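Local coordinates for protein putative sugar kinase PH1459 (Pyrococcus horikoshii, PDB 3EWM) that probably uses ATP to phosphorylate a sugar, perhaps fructose, as a member of the PfkB family of carbohydrate kinases, at residues 15-20 with 27-32; 41-46 with 249-254; 158-163 with 245-250; 230-235 with 268-273; 238-243 with 281-286. All coordinates share one frame; numbering follows the deposited sequence.

Interaction 1 of 5, residues 15-20 with 27-32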
# COMPACT_ATOMS: atom_id res chain seq x y z
N ILE A 15 4.86 3.94 -8.87
CA ILE A 15 5.29 3.47 -10.17
C ILE A 15 6.76 3.13 -10.16
O ILE A 15 7.60 4.00 -9.91
CB ILE A 15 5.01 4.51 -11.26
CG1 ILE A 15 3.53 4.88 -11.20
CG2 ILE A 15 5.38 3.95 -12.63
CD1 ILE A 15 3.03 5.59 -12.36
N SER A 16 7.04 1.86 -10.44
CA SER A 16 8.41 1.37 -10.60
C SER A 16 9.18 2.33 -11.49
O SER A 16 8.73 2.71 -12.57
CB SER A 16 8.43 -0.02 -11.22
OG SER A 16 7.65 -0.96 -10.48
N VAL A 17 10.35 2.72 -11.00
CA VAL A 17 11.21 3.63 -11.71
C VAL A 17 12.18 2.86 -12.61
O VAL A 17 12.79 3.43 -13.53
CB VAL A 17 11.90 4.57 -10.69
CG1 VAL A 17 13.21 5.03 -11.19
CG2 VAL A 17 11.00 5.77 -10.42
N GLU A 18 12.33 1.57 -12.34
CA GLU A 18 13.16 0.70 -13.15
C GLU A 18 12.39 -0.49 -13.67
O GLU A 18 11.26 -0.77 -13.23
CB GLU A 18 14.37 0.23 -12.35
CG GLU A 18 13.99 -0.59 -11.14
CD GLU A 18 15.16 -0.82 -10.23
OE1 GLU A 18 16.32 -0.73 -10.72
OE2 GLU A 18 14.92 -1.08 -9.04
N GLU A 19 13.01 -1.20 -14.60
CA GLU A 19 12.45 -2.45 -15.11
C GLU A 19 12.56 -3.56 -14.09
O GLU A 19 13.36 -3.49 -13.15
CB GLU A 19 13.12 -2.84 -16.42
CG GLU A 19 12.84 -1.80 -17.50
CD GLU A 19 12.53 -2.38 -18.86
OE1 GLU A 19 11.70 -3.32 -18.96
OE2 GLU A 19 13.10 -1.85 -19.83
N GLY A 20 11.72 -4.58 -14.26
CA GLY A 20 11.78 -5.78 -13.44
C GLY A 20 10.47 -6.13 -12.78
O GLY A 20 9.53 -5.32 -12.73
N LEU A 27 12.65 1.07 -6.47
CA LEU A 27 12.25 2.47 -6.37
C LEU A 27 10.89 2.69 -7.00
O LEU A 27 10.63 2.26 -8.11
CB LEU A 27 13.24 3.39 -7.08
CG LEU A 27 14.51 4.04 -6.50
CD1 LEU A 27 14.49 4.36 -5.02
CD2 LEU A 27 15.77 3.28 -6.91
N PHE A 28 10.05 3.43 -6.29
CA PHE A 28 8.71 3.75 -6.75
C PHE A 28 8.47 5.24 -6.65
O PHE A 28 8.62 5.83 -5.57
CB PHE A 28 7.67 3.03 -5.91
CG PHE A 28 7.76 1.56 -5.99
CD1 PHE A 28 7.14 0.87 -7.02
CD2 PHE A 28 8.49 0.85 -5.04
CE1 PHE A 28 7.22 -0.52 -7.09
CE2 PHE A 28 8.58 -0.54 -5.11
CZ PHE A 28 7.95 -1.22 -6.13
N GLU A 29 8.09 5.82 -7.78
CA GLU A 29 7.58 7.18 -7.85
C GLU A 29 6.10 7.24 -7.48
O GLU A 29 5.28 6.47 -8.01
CB GLU A 29 7.76 7.71 -9.26
CG GLU A 29 8.72 8.85 -9.37
CD GLU A 29 8.50 9.63 -10.64
OE1 GLU A 29 8.44 9.00 -11.70
OE2 GLU A 29 8.36 10.87 -10.57
N LYS A 30 5.75 8.19 -6.62
CA LYS A 30 4.38 8.36 -6.16
C LYS A 30 3.66 9.33 -7.09
O LYS A 30 4.13 10.44 -7.35
CB LYS A 30 4.37 8.87 -4.71
CG LYS A 30 3.08 9.57 -4.25
CD LYS A 30 3.06 9.73 -2.71
CE LYS A 30 2.55 11.11 -2.28
NZ LYS A 30 3.46 12.23 -2.74
N HIS A 31 2.52 8.90 -7.60
CA HIS A 31 1.71 9.74 -8.49
C HIS A 31 0.25 9.51 -8.17
O HIS A 31 -0.11 8.46 -7.63
CB HIS A 31 1.94 9.38 -9.95
CG HIS A 31 3.34 9.63 -10.43
ND1 HIS A 31 3.79 10.88 -10.79
CD2 HIS A 31 4.37 8.78 -10.62
CE1 HIS A 31 5.06 10.79 -11.18
NE2 HIS A 31 5.43 9.52 -11.09
N PRO A 32 -0.61 10.47 -8.54
CA PRO A 32 -2.04 10.23 -8.42
C PRO A 32 -2.53 9.31 -9.52
O PRO A 32 -2.08 9.41 -10.65
CB PRO A 32 -2.67 11.62 -8.61
CG PRO A 32 -1.54 12.58 -8.71
CD PRO A 32 -0.32 11.82 -9.08
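I15 and E29 are an antiparallel hydrogen-bonded pair in a beta hairpin. I15 N gives a nearly straight bond to E29 O, at 2.7 Å with an N-H...O angle of 176°. E29 N returns a bond to I15 O at 2.8 Å. V17 N donates to L27 O at 2.9 Å and carries the pairing one residue past the end of strand 11-16. Two of these acceptors also meet a CA-H. F28 CA lies 3.4 Å from I15 O, and S16 CA lies 3.5 Å from L27 O.

S16 and F28 form the non-hydrogen-bonded pair. S16 OG is anti to the carbonyl carbon (chi1 -56°), which sets it by F28 CE1, at 3.4 Å and oblique to the ring. Its hydrogen-bonding partner is V92 O, on the neighbouring strand. On the other face, I15 CD1 meets H31 CD2 at 3.9 Å, and V17 CG2 meets E29 CB at 4.0 Å. Both pairs of side chains cross at about a right angle. The carboxylate of E18 turns to R26 in a salt bridge.

Strand 11-16 lies between strands 27-33 and 88-93 in the small mixed sheet. P32 rests on helix 60-71. L27, F28 and E29 also pair with a strand of the second subunit, so the sheet continues across the dimer interface.

Interaction 2 of 5, residues 41-46 with 249-254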
# COMPACT_ATOMS: atom_id res chain seq x y z
N VAL A 41 -9.37 14.42 -14.53
CA VAL A 41 -8.33 15.41 -14.83
C VAL A 41 -8.32 15.75 -16.34
O VAL A 41 -8.26 16.92 -16.71
CB VAL A 41 -6.94 14.93 -14.32
CG1 VAL A 41 -5.79 15.78 -14.91
CG2 VAL A 41 -6.92 14.94 -12.80
N GLY A 42 -8.42 14.73 -17.18
CA GLY A 42 -8.51 14.95 -18.63
C GLY A 42 -9.65 15.86 -19.02
O GLY A 42 -9.46 16.81 -19.77
N VAL A 43 -10.84 15.58 -18.48
CA VAL A 43 -12.04 16.41 -18.71
C VAL A 43 -11.78 17.87 -18.34
O VAL A 43 -12.04 18.78 -19.14
CB VAL A 43 -13.24 15.86 -17.94
CG1 VAL A 43 -14.41 16.85 -17.95
CG2 VAL A 43 -13.66 14.52 -18.54
N SER A 44 -11.24 18.08 -17.14
CA SER A 44 -10.86 19.40 -16.70
C SER A 44 -9.85 20.05 -17.63
O SER A 44 -9.99 21.21 -17.97
CB SER A 44 -10.31 19.37 -15.28
OG SER A 44 -10.02 20.69 -14.84
N ARG A 45 -8.84 19.30 -18.06
CA ARG A 45 -7.84 19.84 -18.97
C ARG A 45 -8.39 20.28 -20.32
O ARG A 45 -7.89 21.24 -20.93
CB ARG A 45 -6.71 18.85 -19.16
CG ARG A 45 -5.85 18.78 -17.95
CD ARG A 45 -4.58 18.16 -18.29
NE ARG A 45 -3.76 17.89 -17.13
CZ ARG A 45 -2.77 17.02 -17.15
NH1 ARG A 45 -2.52 16.37 -18.28
NH2 ARG A 45 -2.03 16.80 -16.07
N LEU A 46 -9.43 19.59 -20.76
CA LEU A 46 -10.16 19.93 -21.97
C LEU A 46 -11.14 21.11 -21.79
O LEU A 46 -11.87 21.45 -22.72
CB LEU A 46 -10.91 18.70 -22.46
CG LEU A 46 -10.01 17.53 -22.82
CD1 LEU A 46 -10.83 16.35 -23.31
CD2 LEU A 46 -9.01 17.96 -23.88
N PHE A 249 -8.07 9.46 -23.96
CA PHE A 249 -9.06 9.10 -24.94
C PHE A 249 -10.48 9.14 -24.35
O PHE A 249 -11.38 9.74 -24.94
CB PHE A 249 -8.74 7.73 -25.54
CG PHE A 249 -9.85 7.16 -26.35
CD1 PHE A 249 -10.04 7.56 -27.66
CD2 PHE A 249 -10.69 6.21 -25.81
CE1 PHE A 249 -11.08 7.03 -28.43
CE2 PHE A 249 -11.74 5.68 -26.56
CZ PHE A 249 -11.92 6.10 -27.88
N MSE A 250 -10.69 8.51 -23.19
CA MSE A 250 -12.00 8.55 -22.54
C MSE A 250 -12.45 9.99 -22.29
O MSE A 250 -13.58 10.36 -22.60
CB MSE A 250 -12.01 7.75 -21.22
CG MSE A 250 -13.38 7.64 -20.56
SE MSE A 250 -14.77 6.98 -21.76
CE MSE A 250 -15.57 5.60 -20.60
N ALA A 251 -11.56 10.79 -21.70
CA ALA A 251 -11.87 12.19 -21.43
C ALA A 251 -12.33 12.91 -22.71
O ALA A 251 -13.38 13.55 -22.72
CB ALA A 251 -10.68 12.89 -20.82
N ALA A 252 -11.56 12.74 -23.78
CA ALA A 252 -11.91 13.32 -25.08
C ALA A 252 -13.27 12.86 -25.58
O ALA A 252 -14.01 13.63 -26.17
CB ALA A 252 -10.85 12.97 -26.11
N LEU A 253 -13.57 11.57 -25.39
CA LEU A 253 -14.82 11.04 -25.89
C LEU A 253 -15.99 11.69 -25.18
O LEU A 253 -16.98 12.09 -25.81
CB LEU A 253 -14.87 9.52 -25.71
CG LEU A 253 -15.95 8.86 -26.55
CD1 LEU A 253 -15.52 8.85 -28.02
CD2 LEU A 253 -16.20 7.44 -26.07
N LEU A 254 -15.86 11.77 -23.86
CA LEU A 254 -16.89 12.32 -23.00
C LEU A 254 -17.07 13.81 -23.24
O LEU A 254 -18.19 14.28 -23.37
CB LEU A 254 -16.56 12.03 -21.54
CG LEU A 254 -16.52 10.53 -21.21
CD1 LEU A 254 -16.52 10.32 -19.71
CD2 LEU A 254 -17.71 9.79 -21.86
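The backbones of G42-V43 and A251 come close together where helix 35-45 meets helix 245-259, with V43 CA and A251 CA 5.0 Å apart. The side chains at the centre are small. A251 CB points into the first helix and touches its main chain directly, 3.6 Å from both G42 C and V43 N. G42 has no side chain, and the methyl group comes up against backbone there.

V43 lies beside this point. Its CG1 is anti to the backbone N (chi1 169°), which puts CG2 anti to the carbonyl carbon. CG2 is the branch that touches, at 4.1 Å from A251 CB. L46 follows the last helical residue, and its side chain reaches across to the second helix. Its CD1 is anti to CA (chi2 -180°), so this methyl is carried well out from the backbone. It lies 3.7 Å from A252 CA and 3.8 Å from A251 C, against main chain more than against side chains. No hydrogen bond joins the segments. Each helix keeps its own bonds, such as L46 N to G42 O at 3.0 Å. The contact is buried and apolar.

A252 packs on F271 and V275 of helix 265-279, and L253 and L254 touch I188 of strand 188-192. F249 touches K190 and T215, two ATP-binding residues. On the first helix, R45 makes a salt bridge to E72 and bonds to W286 O, in the loop after helix 265-279.

Interaction 3 of 5, residues 158-163 with 245-250; sequences AFDVNL and AGDAFM
D160, at the end of central strand 156-160, faces D247, in the first turn of helix 245-259, within the active-site region of the PfkB fold. The two side chains cross at about a right angle, and their carboxylate planes are 75° apart. D160 OD2 and D247 OD1 are 4.0 Å apart and do not bond. A water bridges them, donating to D160 OD2 at a rather short 2.5 Å, whose exact value is doubtful, and to D247 OD1 at 2.9 Å. D247 OD2 bonds to N38 ND2.

The sequence at the helix start fits the glycine-rich GAGD signature of PfkB kinases. In characterised relatives the aspartate of that motif acts as general base, and D247 probably corresponds to it. D160 OD1 receives a weak bond from N162 N and makes a long, weak ion pair with K190, an ATP-binding residue.

M250, deposited as selenomethionine, reaches the strand from one turn further along the helix. Its chain is bent at chi2 and chi3 (132°). The terminal CE lies against the strand, 3.7 Å from D160 N, 3.8 Å from F159 C and 4.1 Å from A158 CB. Strand and helix run almost antiparallel (169°), with their axes 10.9 Å apart at the closest.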
# COMPACT_ATOMS: atom_id res chain seq x y z
N ALA A 158 -21.26 6.60 -18.69
CA ALA A 158 -20.13 6.08 -19.45
C ALA A 158 -19.36 5.09 -18.59
O ALA A 158 -19.12 5.33 -17.40
CB ALA A 158 -19.23 7.23 -19.91
N PHE A 159 -18.97 3.97 -19.20
CA PHE A 159 -18.35 2.88 -18.49
C PHE A 159 -17.13 2.40 -19.26
O PHE A 159 -17.24 2.03 -20.42
CB PHE A 159 -19.36 1.74 -18.28
CG PHE A 159 -18.82 0.57 -17.49
CD1 PHE A 159 -18.52 0.70 -16.14
CD2 PHE A 159 -18.60 -0.66 -18.10
CE1 PHE A 159 -18.04 -0.38 -15.40
CE2 PHE A 159 -18.12 -1.75 -17.38
CZ PHE A 159 -17.84 -1.61 -16.01
N ASP A 160 -15.97 2.52 -18.63
CA ASP A 160 -14.73 1.95 -19.11
C ASP A 160 -14.67 0.56 -18.50
O ASP A 160 -14.64 0.40 -17.29
CB ASP A 160 -13.58 2.84 -18.64
CG ASP A 160 -12.22 2.34 -19.08
OD1 ASP A 160 -12.12 1.36 -19.85
OD2 ASP A 160 -11.24 2.95 -18.60
N VAL A 161 -14.71 -0.46 -19.35
CA VAL A 161 -14.72 -1.83 -18.90
C VAL A 161 -13.44 -2.09 -18.07
O VAL A 161 -13.48 -2.76 -17.04
CB VAL A 161 -14.85 -2.81 -20.10
CG1 VAL A 161 -14.69 -4.24 -19.66
CG2 VAL A 161 -16.22 -2.60 -20.80
N ASN A 162 -12.33 -1.52 -18.53
CA ASN A 162 -11.06 -1.54 -17.78
C ASN A 162 -10.92 -2.84 -16.97
O ASN A 162 -10.85 -2.81 -15.73
CB ASN A 162 -10.98 -0.33 -16.85
CG ASN A 162 -9.61 -0.18 -16.22
OD1 ASN A 162 -8.63 -0.78 -16.67
ND2 ASN A 162 -9.54 0.60 -15.15
N LEU A 163 -10.89 -3.96 -17.66
CA LEU A 163 -11.01 -5.22 -16.96
C LEU A 163 -9.68 -5.65 -16.35
O LEU A 163 -8.66 -5.72 -17.04
CB LEU A 163 -11.59 -6.31 -17.86
CG LEU A 163 -12.06 -7.55 -17.09
CD1 LEU A 163 -12.82 -7.19 -15.79
CD2 LEU A 163 -12.91 -8.43 -17.98
N ALA A 245 -2.87 7.43 -22.23
CA ALA A 245 -3.59 7.58 -23.51
C ALA A 245 -5.04 7.12 -23.47
O ALA A 245 -5.90 7.75 -24.09
CB ALA A 245 -2.85 6.86 -24.66
N GLY A 246 -5.30 6.04 -22.75
CA GLY A 246 -6.63 5.44 -22.67
C GLY A 246 -7.57 6.36 -21.91
O GLY A 246 -8.71 6.58 -22.32
N ASP A 247 -7.09 6.88 -20.80
CA ASP A 247 -7.90 7.80 -20.00
C ASP A 247 -8.04 9.16 -20.67
O ASP A 247 -9.08 9.80 -20.54
CB ASP A 247 -7.36 7.90 -18.60
CG ASP A 247 -7.48 6.58 -17.85
OD1 ASP A 247 -8.42 5.80 -18.14
OD2 ASP A 247 -6.64 6.33 -16.99
N ALA A 248 -6.99 9.61 -21.35
CA ALA A 248 -7.04 10.79 -22.21
C ALA A 248 -8.11 10.61 -23.29
O ALA A 248 -8.95 11.50 -23.52
CB ALA A 248 -5.70 11.03 -22.84
N PHE A 249 -8.07 9.46 -23.96
CA PHE A 249 -9.06 9.10 -24.94
C PHE A 249 -10.48 9.14 -24.35
O PHE A 249 -11.38 9.74 -24.94
CB PHE A 249 -8.74 7.73 -25.54
CG PHE A 249 -9.85 7.16 -26.35
CD1 PHE A 249 -10.04 7.56 -27.66
CD2 PHE A 249 -10.69 6.21 -25.81
CE1 PHE A 249 -11.08 7.03 -28.43
CE2 PHE A 249 -11.74 5.68 -26.56
CZ PHE A 249 -11.92 6.10 -27.88
N MSE A 250 -10.69 8.51 -23.19
CA MSE A 250 -12.00 8.55 -22.54
C MSE A 250 -12.45 9.99 -22.29
O MSE A 250 -13.58 10.36 -22.60
CB MSE A 250 -12.01 7.75 -21.22
CG MSE A 250 -13.38 7.64 -20.56
SE MSE A 250 -14.77 6.98 -21.76
CE MSE A 250 -15.57 5.60 -20.60
O HOH W 1 -11.26 5.48 -18.44

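Interaction 4 of 5, residues 230-235 with 268-273; sequences VDVPSY and LGKFAN
V232 and N273 lie alongside each other, their side chains sliding past in opposite directions. V232 CG1 touches N273 CB and N273 ND2, at 3.6 Å from each. The other branch, CG2, rests on the main chain of G269, 3.9 Å from its CA. The absence of a side chain at G269 allows this approach. K270 bends back at chi2 and chi3 and brings NZ to 3.8 Å from V232 CG1.

N273 has CG anti to the backbone N (chi1 -163°), which carries CG toward the strand. Its ND2 makes a weak hydrogen bond to P233 O at 3.2 Å. The side chains of Y235 and N273 cross at about a right angle, and ring and amide planes are 77° apart. N273 ND2 lies obliquely to this ring, 3.7 Å from Y235 CD2. Waters supplement the single weak direct bond. One accepts from Y235 N and donates to N273 OD1 at 2.8 Å. Another donates to P233 O at 2.7 Å and takes a weak bond from K270 NZ.

Strand 228-233 is the outermost strand of the central sheet within this chain. Helix 265-279 covers it here at 25°, running in nearly the same direction. S234, at the strand end, adjoins the ATP-binding residue G220. Such helix-on-sheet packing is characteristic of the alpha/beta core of the ribokinase-like fold.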
# COMPACT_ATOMS: atom_id res chain seq x y z
N VAL A 230 -17.21 3.34 -37.21
CA VAL A 230 -16.20 4.30 -37.68
C VAL A 230 -14.84 3.87 -37.16
O VAL A 230 -14.58 3.91 -35.95
CB VAL A 230 -16.52 5.75 -37.26
CG1 VAL A 230 -15.33 6.70 -37.56
CG2 VAL A 230 -17.80 6.24 -37.93
N ASP A 231 -13.97 3.43 -38.07
CA ASP A 231 -12.62 3.09 -37.66
C ASP A 231 -11.72 4.30 -37.69
O ASP A 231 -11.72 5.06 -38.67
CB ASP A 231 -12.06 1.89 -38.44
CG ASP A 231 -12.35 0.56 -37.74
OD1 ASP A 231 -11.41 -0.08 -37.22
OD2 ASP A 231 -13.52 0.18 -37.66
N VAL A 232 -10.98 4.50 -36.61
CA VAL A 232 -10.07 5.63 -36.49
C VAL A 232 -8.65 5.09 -36.28
O VAL A 232 -8.27 4.78 -35.14
CB VAL A 232 -10.47 6.59 -35.33
CG1 VAL A 232 -9.62 7.86 -35.37
CG2 VAL A 232 -11.97 6.96 -35.39
N PRO A 233 -7.87 4.95 -37.37
CA PRO A 233 -6.50 4.51 -37.17
C PRO A 233 -5.70 5.57 -36.45
O PRO A 233 -6.00 6.76 -36.56
CB PRO A 233 -5.95 4.31 -38.60
CG PRO A 233 -6.86 5.06 -39.49
CD PRO A 233 -8.19 5.17 -38.79
N SER A 234 -4.72 5.14 -35.68
CA SER A 234 -3.91 6.07 -34.91
C SER A 234 -3.03 6.91 -35.83
O SER A 234 -2.68 6.50 -36.94
CB SER A 234 -3.06 5.33 -33.90
OG SER A 234 -2.33 4.32 -34.56
N TYR A 235 -2.71 8.10 -35.35
CA TYR A 235 -1.68 8.90 -35.96
C TYR A 235 -0.33 8.25 -35.71
O TYR A 235 -0.12 7.60 -34.67
CB TYR A 235 -1.75 10.34 -35.44
CG TYR A 235 -2.62 11.23 -36.31
CD1 TYR A 235 -2.44 12.61 -36.32
CD2 TYR A 235 -3.58 10.67 -37.17
CE1 TYR A 235 -3.23 13.43 -37.13
CE2 TYR A 235 -4.36 11.47 -38.00
CZ TYR A 235 -4.18 12.85 -37.97
OH TYR A 235 -4.95 13.65 -38.78
N LEU A 268 -16.16 13.27 -33.46
CA LEU A 268 -15.80 12.70 -32.19
C LEU A 268 -14.52 11.86 -32.34
O LEU A 268 -13.58 12.03 -31.57
CB LEU A 268 -16.96 11.87 -31.69
CG LEU A 268 -16.87 11.19 -30.34
CD1 LEU A 268 -16.59 12.21 -29.25
CD2 LEU A 268 -18.22 10.48 -30.13
N GLY A 269 -14.49 10.99 -33.35
CA GLY A 269 -13.31 10.17 -33.64
C GLY A 269 -12.03 10.97 -33.88
O GLY A 269 -10.98 10.67 -33.29
N LYS A 270 -12.12 11.98 -34.74
CA LYS A 270 -10.97 12.85 -35.02
C LYS A 270 -10.51 13.61 -33.77
O LYS A 270 -9.31 13.77 -33.55
CB LYS A 270 -11.26 13.81 -36.18
CG LYS A 270 -11.64 13.13 -37.52
CD LYS A 270 -10.57 12.18 -38.04
CE LYS A 270 -10.91 10.70 -37.84
NZ LYS A 270 -9.96 9.83 -38.60
N PHE A 271 -11.45 14.04 -32.93
CA PHE A 271 -11.10 14.75 -31.69
C PHE A 271 -10.43 13.80 -30.70
O PHE A 271 -9.34 14.09 -30.20
CB PHE A 271 -12.31 15.44 -31.05
CG PHE A 271 -11.99 16.13 -29.74
CD1 PHE A 271 -11.11 17.20 -29.69
CD2 PHE A 271 -12.58 15.69 -28.55
CE1 PHE A 271 -10.80 17.83 -28.49
CE2 PHE A 271 -12.29 16.31 -27.34
CZ PHE A 271 -11.40 17.39 -27.30
N ALA A 272 -11.07 12.66 -30.44
CA ALA A 272 -10.52 11.69 -29.50
C ALA A 272 -9.17 11.16 -29.97
O ALA A 272 -8.24 10.99 -29.17
CB ALA A 272 -11.52 10.55 -29.24
N ASN A 273 -9.04 10.96 -31.28
CA ASN A 273 -7.77 10.51 -31.85
C ASN A 273 -6.66 11.53 -31.57
O ASN A 273 -5.56 11.16 -31.14
CB ASN A 273 -7.90 10.26 -33.35
CG ASN A 273 -6.75 9.42 -33.91
OD1 ASN A 273 -6.14 8.63 -33.19
ND2 ASN A 273 -6.49 9.56 -35.19
O HOH W 2 -7.05 8.61 -38.19
O HOH W 3 -3.39 8.71 -32.82

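Interaction 5 of 5, residues 238-243 with 281-286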
# COMPACT_ATOMS: atom_id res chain seq x y z
N ASN A 238 5.27 9.53 -32.44
CA ASN A 238 6.46 9.04 -31.78
C ASN A 238 6.26 9.25 -30.28
O ASN A 238 6.55 10.32 -29.75
CB ASN A 238 7.71 9.76 -32.31
CG ASN A 238 8.00 9.39 -33.75
OD1 ASN A 238 7.53 8.37 -34.24
ND2 ASN A 238 8.77 10.22 -34.43
N PRO A 239 5.71 8.23 -29.60
CA PRO A 239 5.24 8.42 -28.23
C PRO A 239 6.38 8.55 -27.23
O PRO A 239 7.37 7.80 -27.30
CB PRO A 239 4.42 7.16 -27.95
CG PRO A 239 5.00 6.13 -28.86
CD PRO A 239 5.50 6.84 -30.07
N LEU A 240 6.23 9.52 -26.34
CA LEU A 240 7.05 9.60 -25.14
C LEU A 240 6.54 8.60 -24.11
O LEU A 240 7.31 7.84 -23.53
CB LEU A 240 7.02 11.02 -24.56
CG LEU A 240 7.85 11.25 -23.30
CD1 LEU A 240 9.32 10.92 -23.55
CD2 LEU A 240 7.69 12.66 -22.74
N ASP A 241 5.22 8.62 -23.89
CA ASP A 241 4.59 7.81 -22.85
C ASP A 241 3.10 7.62 -23.20
O ASP A 241 2.37 8.60 -23.35
CB ASP A 241 4.74 8.52 -21.50
CG ASP A 241 4.37 7.64 -20.31
OD1 ASP A 241 3.90 6.50 -20.51
OD2 ASP A 241 4.57 8.11 -19.17
N THR A 242 2.68 6.36 -23.37
CA THR A 242 1.27 6.08 -23.69
C THR A 242 0.44 5.66 -22.48
O THR A 242 -0.73 5.30 -22.62
CB THR A 242 1.15 4.95 -24.75
OG1 THR A 242 1.73 3.76 -24.23
CG2 THR A 242 1.83 5.34 -26.07
N THR A 243 1.03 5.72 -21.28
CA THR A 243 0.35 5.27 -20.06
C THR A 243 -1.02 5.92 -19.88
O THR A 243 -1.99 5.25 -19.52
CB THR A 243 1.19 5.55 -18.79
OG1 THR A 243 2.49 4.99 -18.95
CG2 THR A 243 0.51 4.93 -17.57
N GLN A 281 2.73 12.44 -25.79
CA GLN A 281 3.89 13.32 -25.68
C GLN A 281 4.10 13.77 -24.23
O GLN A 281 5.06 14.47 -23.94
CB GLN A 281 3.73 14.52 -26.61
CG GLN A 281 3.48 14.13 -28.04
CD GLN A 281 4.57 13.22 -28.57
OE1 GLN A 281 4.37 12.01 -28.77
NE2 GLN A 281 5.75 13.77 -28.78
N LYS A 282 3.20 13.34 -23.35
CA LYS A 282 3.18 13.75 -21.95
C LYS A 282 3.34 12.51 -21.05
O LYS A 282 2.76 11.45 -21.32
CB LYS A 282 1.86 14.50 -21.64
CG LYS A 282 1.63 15.79 -22.50
CD LYS A 282 0.24 16.41 -22.29
CE LYS A 282 0.31 17.92 -21.98
NZ LYS A 282 -0.78 18.33 -21.01
N ARG A 283 4.14 12.64 -20.00
CA ARG A 283 4.40 11.50 -19.11
C ARG A 283 3.30 11.26 -18.09
O ARG A 283 2.68 12.21 -17.59
CB ARG A 283 5.71 11.71 -18.34
CG ARG A 283 6.93 11.63 -19.22
CD ARG A 283 8.18 11.84 -18.39
NE ARG A 283 9.27 12.32 -19.23
CZ ARG A 283 10.00 11.55 -20.02
NH1 ARG A 283 9.75 10.24 -20.10
NH2 ARG A 283 10.98 12.09 -20.75
N GLY A 284 3.08 9.99 -17.78
CA GLY A 284 2.26 9.61 -16.63
C GLY A 284 0.78 9.38 -16.90
O GLY A 284 0.31 9.49 -18.05
N ALA A 285 0.07 9.07 -15.83
CA ALA A 285 -1.36 8.73 -15.90
C ALA A 285 -2.27 9.90 -16.28
O ALA A 285 -3.40 9.68 -16.74
CB ALA A 285 -1.82 8.09 -14.59
N TRP A 286 -1.80 11.14 -16.09
CA TRP A 286 -2.56 12.33 -16.47
C TRP A 286 -1.88 13.00 -17.64
O TRP A 286 -1.16 14.00 -17.48
CB TRP A 286 -2.68 13.35 -15.33
CG TRP A 286 -3.41 12.85 -14.14
CD1 TRP A 286 -4.07 11.66 -14.01
CD2 TRP A 286 -3.58 13.54 -12.90
NE1 TRP A 286 -4.63 11.56 -12.77
CE2 TRP A 286 -4.36 12.70 -12.07
CE3 TRP A 286 -3.15 14.78 -12.41
CZ2 TRP A 286 -4.73 13.07 -10.78
CZ3 TRP A 286 -3.52 15.14 -11.11
CH2 TRP A 286 -4.30 14.29 -10.31
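D241 uses both carboxylate oxygens, one toward T243 and one across the contact toward G284. OD1 is gripped twice. T243 OG1 donates to D241 OD1 at 2.6 Å, on the syn side and 17° out of the carboxylate plane. T243 N meets D241 OD1 at 3.1 Å from above that plane, which makes an Asx turn. The other oxygen, D241 OD2, accepts from G284 N at 2.8 Å. This bond is fairly straight, 167°, although the donor again stands above the plane. CG of D241 is anti to the backbone N (chi1 -168°), which brings it toward R283 and G284. D241 OD2 also lies 3.4 Å from R283 CA.

L240 makes the apolar half of the contact. It lies over one face of the R283 guanidinium. Its CD2 sits 3.7 Å above the centre of that plane, and its CD1 is 3.5 Å from both R283 NH1 and R283 NH2. The same CD2 touches Q281 O at 3.4 Å. The two backbones run in nearly the same direction here, so these contacts follow one another along both loops.

The loop with D241 leads into helix 245-259. The carboxylate is held by backbone N-H groups and a hydroxyl, while R283 NH1 is 5.7 Å from D241 OD2, too far for a salt bridge. G284 N to D241 OD2 is the clear hydrogen bond between the two loops, and R283 contributes mostly through packing.

In the fold
Interactions 2 and 3 lie in the core. Both use helix 245-259 and share F249 and M250. Interaction 2 is apolar helix packing, whereas interaction 3 adds a water between two carboxylates near the ATP site. Interaction 4 is partly buried on the outer strand of the central sheet; A272 packs on F249, which ties it to the helix of interactions 2 and 3. Interaction 5 is a surface contact in which one carboxylate bonds across the two loops. It meets interaction 2 through R45 and V41 with W286. The same tryptophan packs on P32 of interaction 1, which is built of strand hydrogen bonds in the small sheet, its centre about 20 Å from the chain centre.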